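Local coordinates for putative NADH dehydrogenase/NAD(P)H nitroreductase (Bacteroides thetaiotaomicron VPI-5482, PDB 3KWK), which binds FMN and probably acts as a flavin-dependent oxidoreductase of the nitroreductase family, using NADH or NADPH, at the interface of chains A and B. Coordinates in Å, arbitrary orientation; residue numbers count along the deposited sequence, not the author numbering. Chains: chain A/B, Putative NADH dehydrogenase/NAD(P)H nitroreductase.

The interface of chains A and B. Residues chain A 57-60; chain B 171-174.
A:Val58 and B:His171 join through their backbones where the C-terminal strand of one subunit, B 170-172, is added in parallel to strand A 54-59 of the other, the strand exchange typical of nitroreductase-family dimers; the two-fold axis repeats it with the chains swapped. Two backbone hydrogen bonds define the parallel register. A:Val58 N donates to B:His171 O at 2.8 Å, with the carbonyl pointing almost straight at the donor (C=O...N 170°). B:Asn173 N returns a bond to A:Val58 O at 2.9 Å, so the backbone of A:Val58 is held through both its N-H and its carbonyl.

Beyond the strand end, the side chain of B:Asn173 continues the pairing in place of backbone. Its CG stands anti to its own carbonyl carbon (chi1 -71°), which carries the amide toward A:Ser60, whose N donates to B:Asn173 OD1 at 2.8 Å, 20° from the amide carbonyl plane. Because that backbone N can only donate, the bond supports the assigned orientation of the amide. The other end of the amide, ND2, makes a weak bond to A:Ser60 OG at 3.4 Å and shares water 1 with that hydroxyl. Without the amide, as with alanine at B:Asn173, the N-H of A:Ser60 would probably lose its acceptor, and its hydroxyl the water-shared amide contact.

Apolar packing joins A:Val58 and B:Tyr172, which lie alongside, pointing the same way; A:Val58 CB comes obliquely from above the ring plane and lies 3.8 Å from B:Tyr172 CD1. On the opposite face, A:Val57 CG1 makes van der Waals contact with backbone, resting against the carbonyl carbon C of B:Asn173 at 3.8 Å.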
ATOM      1  N   VAL A  57      10.449   6.513 -11.630  1.00  8.02           N
ATOM      2  CA  VAL A  57      11.529   7.415 -12.080  1.00  6.82           C
ATOM      3  C   VAL A  57      12.434   7.610 -10.866  1.00  8.05           C
ATOM      4  O   VAL A  57      12.018   8.132  -9.852  1.00  7.92           O
ATOM      5  CB  VAL A  57      11.033   8.747 -12.640  1.00  7.57           C
ATOM      6  CG1 VAL A  57      12.175   9.622 -13.194  1.00  8.46           C
ATOM      7  CG2 VAL A  57       9.961   8.547 -13.720  1.00 10.94           C
ATOM      8  N   VAL A  58      13.681   7.183 -11.007  1.00  7.99           N
ATOM      9  CA  VAL A  58      14.696   7.378  -9.984  1.00  7.88           C
ATOM     10  C   VAL A  58      15.401   8.671 -10.306  1.00  9.29           C
ATOM     11  O   VAL A  58      16.016   8.770 -11.351  1.00  9.00           O
ATOM     12  CB  VAL A  58      15.724   6.220  -9.980  1.00  9.56           C
ATOM     13  CG1 VAL A  58      16.811   6.522  -8.907  1.00 14.09           C
ATOM     14  CG2 VAL A  58      14.977   4.876  -9.795  1.00 11.75           C
ATOM     15  N   VAL A  59      15.273   9.674  -9.440  1.00  6.32           N
ATOM     16  CA  VAL A  59      15.816  10.995  -9.716  1.00  5.94           C
ATOM     17  C   VAL A  59      17.051  11.213  -8.822  1.00 10.29           C
ATOM     18  O   VAL A  59      16.934  11.227  -7.589  1.00  9.51           O
ATOM     19  CB  VAL A  59      14.804  12.131  -9.488  1.00  7.65           C
ATOM     20  CG1 VAL A  59      15.446  13.504  -9.763  1.00 10.13           C
ATOM     21  CG2 VAL A  59      13.540  11.957 -10.410  1.00  9.80           C
ATOM     22  N   SER A  60      18.200  11.413  -9.458  0.70  9.82           N
ATOM     23  CA  SER A  60      19.460  11.685  -8.766  0.70  9.76           C
ATOM     24  C   SER A  60      20.094  12.995  -9.213  0.70 10.50           C
ATOM     25  O   SER A  60      21.192  13.354  -8.732  0.70 11.23           O
ATOM     26  CB  SER A  60      20.431  10.555  -9.070  0.70 12.78           C
ATOM     27  OG  SER A  60      20.603  10.449 -10.474  0.70 13.10           O
TER
ATOM     28  N   HIS B 171      13.163   4.073 -14.767  1.00  6.04           N
ATOM     29  CA  HIS B 171      13.575   5.221 -15.570  1.00  5.93           C
ATOM     30  C   HIS B 171      14.523   6.053 -14.708  1.00  8.21           C
ATOM     31  O   HIS B 171      14.266   6.257 -13.549  1.00 10.33           O
ATOM     32  CB  HIS B 171      12.359   6.043 -16.013  1.00  6.23           C
ATOM     33  CG  HIS B 171      11.276   5.213 -16.640  1.00  6.80           C
ATOM     34  ND1 HIS B 171      11.111   5.093 -18.007  1.00  7.08           N
ATOM     35  CD2 HIS B 171      10.334   4.415 -16.079  1.00  6.70           C
ATOM     36  CE1 HIS B 171      10.094   4.280 -18.251  1.00  8.11           C
ATOM     37  NE2 HIS B 171       9.623   3.829 -17.106  1.00  7.99           N
ATOM     38  N   TYR B 172      15.666   6.443 -15.252  1.00  6.80           N
ATOM     39  CA  TYR B 172      16.595   7.320 -14.541  1.00  7.94           C
ATOM     40  C   TYR B 172      16.467   8.772 -14.999  1.00  6.97           C
ATOM     41  O   TYR B 172      16.760   9.115 -16.153  1.00  6.35           O
ATOM     42  CB  TYR B 172      18.011   6.788 -14.734  1.00  6.99           C
ATOM     43  CG  TYR B 172      18.187   5.460 -14.065  1.00 11.68           C
ATOM     44  CD1 TYR B 172      18.311   5.394 -12.686  1.00 13.24           C
ATOM     45  CD2 TYR B 172      18.174   4.264 -14.778  1.00 11.74           C
ATOM     46  CE1 TYR B 172      18.428   4.173 -12.025  1.00 17.55           C
ATOM     47  CE2 TYR B 172      18.313   3.031 -14.121  1.00 16.96           C
ATOM     48  CZ  TYR B 172      18.425   2.998 -12.748  1.00 23.71           C
ATOM     49  OH  TYR B 172      18.569   1.797 -12.053  1.00 23.83           O
ATOM     50  N   ASN B 173      16.023   9.641 -14.069  1.00  7.39           N
ATOM     51  CA  ASN B 173      15.926  11.102 -14.169  1.00  9.67           C
ATOM     52  C   ASN B 173      14.838  11.603 -15.087  1.00  8.02           C
ATOM     53  O   ASN B 173      14.179  12.574 -14.756  1.00 10.83           O
ATOM     54  CB  ASN B 173      17.270  11.786 -14.503  1.00  8.39           C
ATOM     55  CG  ASN B 173      18.264  11.735 -13.327  1.00 10.47           C
ATOM     56  OD1 ASN B 173      17.892  12.030 -12.198  1.00  9.06           O
ATOM     57  ND2 ASN B 173      19.513  11.359 -13.593  1.00 16.18           N
ATOM     58  N   GLN B 174      14.670  10.950 -16.230  1.00  9.62           N
ATOM     59  CA  GLN B 174      13.580  11.273 -17.167  1.00 11.82           C
ATOM     60  C   GLN B 174      13.101   9.965 -17.849  1.00  7.69           C
ATOM     61  O   GLN B 174      13.820   8.971 -17.896  1.00  9.98           O
ATOM     62  CB  GLN B 174      13.993  12.366 -18.123  1.00 16.07           C
ATOM     63  CG  GLN B 174      14.642  11.934 -19.341  1.00 17.79           C
ATOM     64  CD  GLN B 174      14.661  13.057 -20.389  1.00 31.20           C
ATOM     65  OE1 GLN B 174      14.065  12.955 -21.507  1.00 22.06           O
ATOM     66  NE2 GLN B 174      15.347  14.160 -20.022  1.00 20.23           N
TER
HETATM   67  O   HOH W   1      22.258  12.029 -11.922  1.00 21.01           O